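Local coordinates for protein phosphodiesterase (Salpingoeca rosetta, PDB 7D7P) that belongs to the phosphodiesterases of the HD superfamily and holds a zinc ion and a magnesium ion in a largely helical domain, at residues T118-L123 / L255-A259; K225-M229 / F250-V254; N271-A276 / L308-E312. All coordinates share one frame; numbering follows the deposited sequence.

In the fold
All three contacts join pairs of helices within the phosphodiesterase domain, but they differ in depth and chemistry. Contact 1, its centre about 7 Å from the chain centre, is buried and held by van der Waals contacts, with no polar bond between its segments. Contact 2 uses the same helix 245-260 one turn earlier, its segment 250-254 adjoining 255-259; centred about 14 Å out, it adds an aromatic ring, a sulfur and two lysine chains, one of them exposed. Contact 3, about 17 Å out, belongs to the later helices 268-291 and 305-330 and mixes a leucine wedge with a buried carboxylate. Its nearest atoms lie about 9 Å from contact 1 and about 15 Å from contact 2.

Contact 1 of 3, residues T118-L123 / L255-A259; sequences TTYLLL and LLHTA
Thr118 starts the contact by laying its methyl against Ala259: CG2 of Thr118 is 3.8 Å from CB of Ala259, and their CA atoms, 5.3 Å apart, mark the place where these two backbones come nearest. The same torsion serves both branches of Thr118, since chi1 of -53° puts CG2 anti to the backbone N and turns OG1 back beside it, where it bonds to Met114 O one turn earlier. Thr119 presents its oxygen instead. OG1 of Thr119 lies 3.4 Å from the methyl CB of Ala259 and 3.6 Å from CD1 of Leu256, two apolar neighbours, while its polar need is met within its own helix by Val115 O. The helices joined here, 109-126 and 245-260, each carry zinc ligands: His111 two turns before Thr118, and Asp260 directly after Ala259. The segments cross at 133° with their axes 9.0 Å apart, so this part of the all-helical phosphodiesterase fold packs two ligand-bearing helices together. Leu122, one turn on from Thr118, points at the partner helix. Its CD1 lies against the turn 255-259, 3.5 Å from the backbone O of Leu255 and 3.9 Å from CB of Ala259, with Thr258 CG2 flanking the same methyl. The O of Leu255 is bonded to Ala259 N along the helix, and the methyl simply packs against it. Leu123 leaves its backbone at a slant, yet its CD2 reaches CD1 of Leu255 at 3.7 Å; Leu136 and Met139 of helix 133-145 also touch this leucine.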
loop_
_atom_site.group_PDB
_atom_site.type_symbol
_atom_site.label_atom_id
_atom_site.label_comp_id
_atom_site.label_asym_id
_atom_site.label_seq_id
_atom_site.Cartn_x
_atom_site.Cartn_y
_atom_site.Cartn_z
ATOM N N THR A 118 1.593 -15.825 -21.454
ATOM C CA THR A 118 0.930 -14.651 -20.892
ATOM C C THR A 118 0.867 -13.517 -21.908
ATOM O O THR A 118 -0.113 -12.763 -21.942
ATOM C CB THR A 118 1.654 -14.204 -19.621
ATOM O OG1 THR A 118 1.779 -15.320 -18.728
ATOM C CG2 THR A 118 0.890 -13.081 -18.924
ATOM N N THR A 119 1.904 -13.378 -22.740
ATOM C CA THR A 119 1.857 -12.400 -23.824
ATOM C C THR A 119 0.751 -12.742 -24.813
ATOM O O THR A 119 0.057 -11.852 -25.319
ATOM C CB THR A 119 3.209 -12.334 -24.537
ATOM O OG1 THR A 119 4.226 -11.946 -23.605
ATOM C CG2 THR A 119 3.166 -11.327 -25.683
ATOM N N TYR A 120 0.567 -14.033 -25.092
ATOM C CA TYR A 120 -0.517 -14.462 -25.968
ATOM C C TYR A 120 -1.877 -14.128 -25.363
ATOM O O TYR A 120 -2.812 -13.761 -26.083
ATOM C CB TYR A 120 -0.376 -15.958 -26.246
ATOM C CG TYR A 120 -1.668 -16.730 -26.371
ATOM C CD1 TYR A 120 -2.372 -16.757 -27.568
ATOM C CD2 TYR A 120 -2.164 -17.464 -25.301
ATOM C CE1 TYR A 120 -3.546 -17.475 -27.689
ATOM C CE2 TYR A 120 -3.335 -18.183 -25.413
ATOM C CZ TYR A 120 -4.022 -18.188 -26.607
ATOM O OH TYR A 120 -5.189 -18.910 -26.718
ATOM N N LEU A 121 -2.001 -14.232 -24.037
ATOM C CA LEU A 121 -3.258 -13.869 -23.387
ATOM C C LEU A 121 -3.491 -12.364 -23.438
ATOM O O LEU A 121 -4.612 -11.913 -23.706
ATOM C CB LEU A 121 -3.268 -14.359 -21.938
ATOM C CG LEU A 121 -3.247 -15.869 -21.679
ATOM C CD1 LEU A 121 -3.040 -16.145 -20.196
ATOM C CD2 LEU A 121 -4.525 -16.531 -22.173
ATOM N N LEU A 122 -2.443 -11.572 -23.194
ATOM C CA LEU A 122 -2.602 -10.122 -23.137
ATOM C C LEU A 122 -2.910 -9.537 -24.511
ATOM O O LEU A 122 -3.774 -8.662 -24.637
ATOM C CB LEU A 122 -1.341 -9.484 -22.551
ATOM C CG LEU A 122 -1.091 -9.716 -21.059
ATOM C CD1 LEU A 122 0.340 -9.357 -20.693
ATOM C CD2 LEU A 122 -2.074 -8.914 -20.221
ATOM N N LEU A 123 -2.213 -10.005 -25.552
ATOM C CA LEU A 123 -2.439 -9.466 -26.890
ATOM C C LEU A 123 -3.817 -9.847 -27.412
ATOM O O LEU A 123 -4.478 -9.044 -28.080
ATOM C CB LEU A 123 -1.354 -9.954 -27.849
ATOM C CG LEU A 123 0.085 -9.513 -27.581
ATOM C CD1 LEU A 123 1.010 -10.108 -28.630
ATOM C CD2 LEU A 123 0.203 -7.993 -27.546
ATOM N N LEU A 255 3.149 -4.185 -22.489
ATOM C CA LEU A 255 2.487 -5.478 -22.335
ATOM C C LEU A 255 3.488 -6.600 -22.079
ATOM O O LEU A 255 3.216 -7.505 -21.280
ATOM C CB LEU A 255 1.638 -5.784 -23.570
ATOM C CG LEU A 255 0.370 -4.939 -23.728
ATOM C CD1 LEU A 255 -0.353 -5.284 -25.022
ATOM C CD2 LEU A 255 -0.551 -5.121 -22.528
ATOM N N LEU A 256 4.645 -6.574 -22.751
ATOM C CA LEU A 256 5.644 -7.611 -22.503
ATOM C C LEU A 256 6.202 -7.507 -21.089
ATOM O O LEU A 256 6.458 -8.528 -20.439
ATOM C CB LEU A 256 6.778 -7.533 -23.525
ATOM C CG LEU A 256 7.841 -8.624 -23.323
ATOM C CD1 LEU A 256 7.236 -10.006 -23.540
ATOM C CD2 LEU A 256 9.063 -8.424 -24.215
ATOM N N HIS A 257 6.404 -6.282 -20.599
ATOM C CA HIS A 257 6.816 -6.103 -19.211
ATOM C C HIS A 257 5.755 -6.637 -18.258
ATOM O O HIS A 257 6.081 -7.232 -17.223
ATOM C CB HIS A 257 7.103 -4.625 -18.938
ATOM C CG HIS A 257 7.486 -4.334 -17.520
ATOM N ND1 HIS A 257 8.542 -4.957 -16.892
ATOM C CD2 HIS A 257 6.960 -3.478 -16.612
ATOM C CE1 HIS A 257 8.648 -4.503 -15.655
ATOM N NE2 HIS A 257 7.699 -3.604 -15.461
ATOM N N THR A 258 4.476 -6.445 -18.601
ATOM C CA THR A 258 3.394 -7.012 -17.801
ATOM C C THR A 258 3.480 -8.532 -17.756
ATOM O O THR A 258 3.331 -9.138 -16.689
ATOM C CB THR A 258 2.037 -6.575 -18.358
ATOM O OG1 THR A 258 1.980 -5.146 -18.432
ATOM C CG2 THR A 258 0.903 -7.081 -17.469
ATOM N N ALA A 259 3.721 -9.169 -18.907
ATOM C CA ALA A 259 3.792 -10.627 -18.936
ATOM C C ALA A 259 5.030 -11.145 -18.217
ATOM O O ALA A 259 5.008 -12.257 -17.677
ATOM C CB ALA A 259 3.768 -11.133 -20.378
#

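Contact 2 of 3, residues K225-M229 / F250-V254; sequences KLSKM and FVLAV
The carbonyl oxygen of Lys225 meets two groups at once: Met229 N donates to it along the helix at 3.0 Å, and the Phe250 ring brings its CZ to 3.7 Å from the same Lys225 O. The oxygen lies in the plane of the ring, at its edge, so the aromatic rim rather than the pi cloud faces it. Phe250 has its CG anti to the backbone N (chi1 172°), which sends the ring out from its helix to the partner backbone. Val254, one turn later on the same helix, backs one face of the ring through CG2, offset toward the rim. Helices 222-234 and 245-260 pack at 125° here, their axes 11.4 Å apart; a separation this wide is bridged by long side chains, with the aromatic ring filling the gap between two helices of the phosphodiesterase domain. Met229 contributes twice. Its CG touches CZ of Phe250 at 3.7 Å, near the ring plane, and its sulfur makes an oblique Met-aromatic contact, SD lying 5.1 Å from the Phe250 centroid and 68° off the normal. Beyond the sulfur, CE of Met229 meets CG1 of Val254 tip to tip at 3.9 Å. On the other flank of the ring, Lys225 passes CG by CE1 of Phe250, then bends twice toward its tail, where NZ bonds to Asn216 OD1 and Thr221 O. Lys228 touches the ring through CB, obliquely and 3.8 Å from CZ of Phe250, and through CD near CE1, with the ammonium end of its extended chain leading away.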
loop_
_atom_site.group_PDB
_atom_site.type_symbol
_atom_site.label_atom_id
_atom_site.label_comp_id
_atom_site.label_asym_id
_atom_site.label_seq_id
_atom_site.Cartn_x
_atom_site.Cartn_y
_atom_site.Cartn_z
ATOM N N LYS A 225 8.323 3.971 -17.675
ATOM C CA LYS A 225 7.118 3.551 -18.380
ATOM C C LYS A 225 5.871 3.817 -17.550
ATOM O O LYS A 225 4.820 4.151 -18.105
ATOM C CB LYS A 225 7.209 2.071 -18.755
ATOM C CG LYS A 225 8.087 1.797 -19.966
ATOM C CD LYS A 225 7.984 0.346 -20.411
ATOM C CE LYS A 225 8.590 -0.593 -19.379
ATOM N NZ LYS A 225 10.045 -0.343 -19.180
ATOM N N LEU A 226 5.970 3.688 -16.224
ATOM C CA LEU A 226 4.820 3.954 -15.368
ATOM C C LEU A 226 4.421 5.426 -15.418
ATOM O O LEU A 226 3.228 5.751 -15.451
ATOM C CB LEU A 226 5.129 3.526 -13.934
ATOM C CG LEU A 226 3.999 3.697 -12.914
ATOM C CD1 LEU A 226 2.732 2.988 -13.371
ATOM C CD2 LEU A 226 4.434 3.204 -11.544
ATOM N N SER A 227 5.409 6.330 -15.433
ATOM C CA SER A 227 5.121 7.760 -15.506
ATOM C C SER A 227 4.451 8.129 -16.824
ATOM O O SER A 227 3.518 8.941 -16.847
ATOM C CB SER A 227 6.404 8.574 -15.327
ATOM O OG SER A 227 7.056 8.275 -14.105
ATOM N N LYS A 228 4.918 7.554 -17.934
ATOM C CA LYS A 228 4.327 7.868 -19.231
ATOM C C LYS A 228 2.909 7.323 -19.336
ATOM O O LYS A 228 2.036 7.957 -19.942
ATOM C CB LYS A 228 5.207 7.318 -20.355
ATOM C CG LYS A 228 6.606 7.916 -20.383
ATOM C CD LYS A 228 7.471 7.272 -21.453
ATOM C CE LYS A 228 8.889 7.824 -21.426
ATOM N NZ LYS A 228 9.760 7.176 -22.448
ATOM N N MET A 229 2.658 6.151 -18.748
ATOM C CA MET A 229 1.302 5.616 -18.708
ATOM C C MET A 229 0.379 6.512 -17.889
ATOM O O MET A 229 -0.797 6.683 -18.231
ATOM C CB MET A 229 1.317 4.196 -18.140
ATOM C CG MET A 229 1.935 3.167 -19.069
ATOM S SD MET A 229 0.706 2.292 -20.056
ATOM C CE MET A 229 -0.057 1.275 -18.797
ATOM N N PHE A 250 5.294 1.514 -27.733
ATOM C CA PHE A 250 5.305 1.705 -26.287
ATOM C C PHE A 250 4.333 0.753 -25.600
ATOM O O PHE A 250 4.656 0.167 -24.558
ATOM C CB PHE A 250 4.966 3.158 -25.950
ATOM C CG PHE A 250 4.761 3.413 -24.480
ATOM C CD1 PHE A 250 5.846 3.555 -23.631
ATOM C CD2 PHE A 250 3.486 3.527 -23.953
ATOM C CE1 PHE A 250 5.663 3.793 -22.283
ATOM C CE2 PHE A 250 3.296 3.766 -22.604
ATOM C CZ PHE A 250 4.386 3.898 -21.769
ATOM N N VAL A 251 3.140 0.581 -26.175
ATOM C CA VAL A 251 2.142 -0.317 -25.600
ATOM C C VAL A 251 2.634 -1.760 -25.631
ATOM O O VAL A 251 2.456 -2.511 -24.665
ATOM C CB VAL A 251 0.799 -0.155 -26.337
ATOM C CG1 VAL A 251 -0.164 -1.273 -25.959
ATOM C CG2 VAL A 251 0.193 1.207 -26.032
ATOM N N LEU A 252 3.260 -2.169 -26.738
ATOM C CA LEU A 252 3.822 -3.516 -26.809
ATOM C C LEU A 252 4.892 -3.721 -25.742
ATOM O O LEU A 252 4.946 -4.777 -25.102
ATOM C CB LEU A 252 4.397 -3.777 -28.202
ATOM C CG LEU A 252 3.434 -3.632 -29.383
ATOM C CD1 LEU A 252 4.143 -3.941 -30.692
ATOM C CD2 LEU A 252 2.218 -4.526 -29.201
ATOM N N ALA A 253 5.753 -2.721 -25.542
ATOM C CA ALA A 253 6.749 -2.806 -24.480
ATOM C C ALA A 253 6.086 -2.881 -23.110
ATOM O O ALA A 253 6.554 -3.606 -22.225
ATOM C CB ALA A 253 7.697 -1.609 -24.556
ATOM N N VAL A 254 4.997 -2.135 -22.918
ATOM C CA VAL A 254 4.273 -2.181 -21.653
ATOM C C VAL A 254 3.678 -3.568 -21.429
ATOM O O VAL A 254 3.709 -4.099 -20.311
ATOM C CB VAL A 254 3.195 -1.080 -21.623
ATOM C CG1 VAL A 254 2.153 -1.364 -20.549
ATOM C CG2 VAL A 254 3.835 0.286 -21.405
#

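Contact 3 of 3, residues N271-A276 / L308-E312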
loop_
_atom_site.group_PDB
_atom_site.type_symbol
_atom_site.label_atom_id
_atom_site.label_comp_id
_atom_site.label_asym_id
_atom_site.label_seq_id
_atom_site.Cartn_x
_atom_site.Cartn_y
_atom_site.Cartn_z
ATOM N N ASN A 271 1.847 -18.369 -7.600
ATOM C CA ASN A 271 2.571 -17.223 -7.058
ATOM C C ASN A 271 3.649 -17.666 -6.073
ATOM O O ASN A 271 4.782 -17.171 -6.118
ATOM C CB ASN A 271 1.587 -16.262 -6.387
ATOM C CG ASN A 271 2.194 -14.891 -6.090
ATOM O OD1 ASN A 271 1.509 -13.996 -5.585
ATOM N ND2 ASN A 271 3.472 -14.721 -6.399
ATOM N N LYS A 272 3.320 -18.611 -5.189
ATOM C CA LYS A 272 4.246 -18.990 -4.127
ATOM C C LYS A 272 5.411 -19.819 -4.655
ATOM O O LYS A 272 6.556 -19.623 -4.230
ATOM C CB LYS A 272 3.499 -19.754 -3.033
ATOM C CG LYS A 272 4.319 -19.978 -1.775
ATOM C CD LYS A 272 3.598 -20.896 -0.801
ATOM C CE LYS A 272 4.247 -20.849 0.569
ATOM N NZ LYS A 272 5.727 -20.992 0.477
ATOM N N ARG A 273 5.144 -20.758 -5.566
ATOM C CA ARG A 273 6.211 -21.627 -6.059
ATOM C C ARG A 273 7.247 -20.844 -6.857
ATOM O O ARG A 273 8.452 -21.076 -6.715
ATOM C CB ARG A 273 5.626 -22.754 -6.911
ATOM C CG ARG A 273 4.812 -23.770 -6.127
ATOM C CD ARG A 273 4.087 -24.732 -7.055
ATOM N NE ARG A 273 4.997 -25.679 -7.691
ATOM C CZ ARG A 273 4.643 -26.525 -8.653
ATOM N NH1 ARG A 273 3.394 -26.541 -9.103
ATOM N NH2 ARG A 273 5.539 -27.354 -9.173
ATOM N N TRP A 274 6.797 -19.919 -7.706
ATOM C CA TRP A 274 7.737 -19.139 -8.504
ATOM C C TRP A 274 8.480 -18.122 -7.647
ATOM O O TRP A 274 9.676 -17.885 -7.854
ATOM C CB TRP A 274 7.004 -18.444 -9.649
ATOM C CG TRP A 274 6.656 -19.355 -10.785
ATOM C CD1 TRP A 274 5.452 -19.958 -11.012
ATOM C CD2 TRP A 274 7.520 -19.766 -11.852
ATOM N NE1 TRP A 274 5.513 -20.718 -12.157
ATOM C CE2 TRP A 274 6.771 -20.618 -12.691
ATOM C CE3 TRP A 274 8.853 -19.497 -12.180
ATOM C CZ2 TRP A 274 7.310 -21.201 -13.836
ATOM C CZ3 TRP A 274 9.388 -20.080 -13.320
ATOM C CH2 TRP A 274 8.618 -20.922 -14.133
ATOM N N SER A 275 7.791 -17.511 -6.679
ATOM C CA SER A 275 8.452 -16.552 -5.797
ATOM C C SER A 275 9.515 -17.229 -4.942
ATOM O O SER A 275 10.579 -16.652 -4.691
ATOM C CB SER A 275 7.423 -15.849 -4.911
ATOM O OG SER A 275 6.666 -14.912 -5.657
ATOM N N ALA A 276 9.244 -18.452 -4.479
ATOM C CA ALA A 276 10.248 -19.196 -3.727
ATOM C C ALA A 276 11.448 -19.547 -4.597
ATOM O O ALA A 276 12.572 -19.639 -4.092
ATOM C CB ALA A 276 9.635 -20.462 -3.131
ATOM N N LEU A 308 9.971 -14.309 2.475
ATOM C CA LEU A 308 9.286 -14.391 1.190
ATOM C C LEU A 308 7.995 -13.582 1.206
ATOM O O LEU A 308 7.739 -12.780 0.299
ATOM C CB LEU A 308 9.004 -15.854 0.843
ATOM C CG LEU A 308 8.397 -16.118 -0.534
ATOM C CD1 LEU A 308 9.363 -15.696 -1.632
ATOM C CD2 LEU A 308 8.023 -17.585 -0.675
ATOM N N ALA A 309 7.171 -13.773 2.240
ATOM C CA ALA A 309 5.902 -13.059 2.325
ATOM C C ALA A 309 6.116 -11.556 2.442
ATOM O O ALA A 309 5.421 -10.770 1.788
ATOM C CB ALA A 309 5.086 -13.579 3.509
ATOM N N LYS A 310 7.075 -11.137 3.271
ATOM C CA LYS A 310 7.339 -9.711 3.435
ATOM C C LYS A 310 7.818 -9.082 2.131
ATOM O O LYS A 310 7.440 -7.952 1.802
ATOM C CB LYS A 310 8.364 -9.493 4.549
ATOM N N GLY A 311 8.651 -9.801 1.375
ATOM C CA GLY A 311 9.116 -9.272 0.104
ATOM C C GLY A 311 8.011 -9.183 -0.933
ATOM O O GLY A 311 7.973 -8.244 -1.734
ATOM N N GLU A 312 7.095 -10.154 -0.933
ATOM C CA GLU A 312 5.998 -10.139 -1.896
ATOM C C GLU A 312 5.016 -9.012 -1.602
ATOM O O GLU A 312 4.498 -8.376 -2.528
ATOM C CB GLU A 312 5.277 -11.487 -1.893
ATOM C CG GLU A 312 5.976 -12.568 -2.695
ATOM C CD GLU A 312 6.030 -12.249 -4.175
ATOM O OE1 GLU A 312 7.148 -12.098 -4.707
ATOM O OE2 GLU A 312 4.955 -12.145 -4.803
#
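Asn271 and Glu312 reach for each other from opposite directions, their amide and carboxylate planes standing nearly perpendicular, 83° apart. The bond between them is weak: ND2 of Asn271 donates to OE2 of Glu312 over 3.4 Å, with an N-H...O angle of 154°. Glu312 curls to get there. Its chain bends at chi2, which brings the carboxylate to Ser275, whose OG is 3.0 Å from both Glu312 OE1 and Asn271 O, with the acceptor of its proton left open; Asn263 ND2 adds a weak bond. Beside this polar group Leu308 drives a branched end into the partner helix. With CG anti to the backbone N, it places CD1 3.4 Å from the O of Ser275, and CD2 lies 4.1 Å from the methyl CB of Ala276. Leu308 and Glu312, one turn apart, straddle Ser275, the leucine on its backbone side and the carboxylate at its hydroxyl. The two segments cross at 101°, their axes 11.0 Å apart. OD1 of Asn271 accepts from Trp348 NE1, which fixes which end of the amide faces the carboxylate and ties helices 268-291, 305-330 and 336-359 of the all-helical phosphodiesterase domain together through one side chain. A buried carboxylate met by a weak neutral donor, with no opposite charge across this contact, would probably be easier to protonate than one in water.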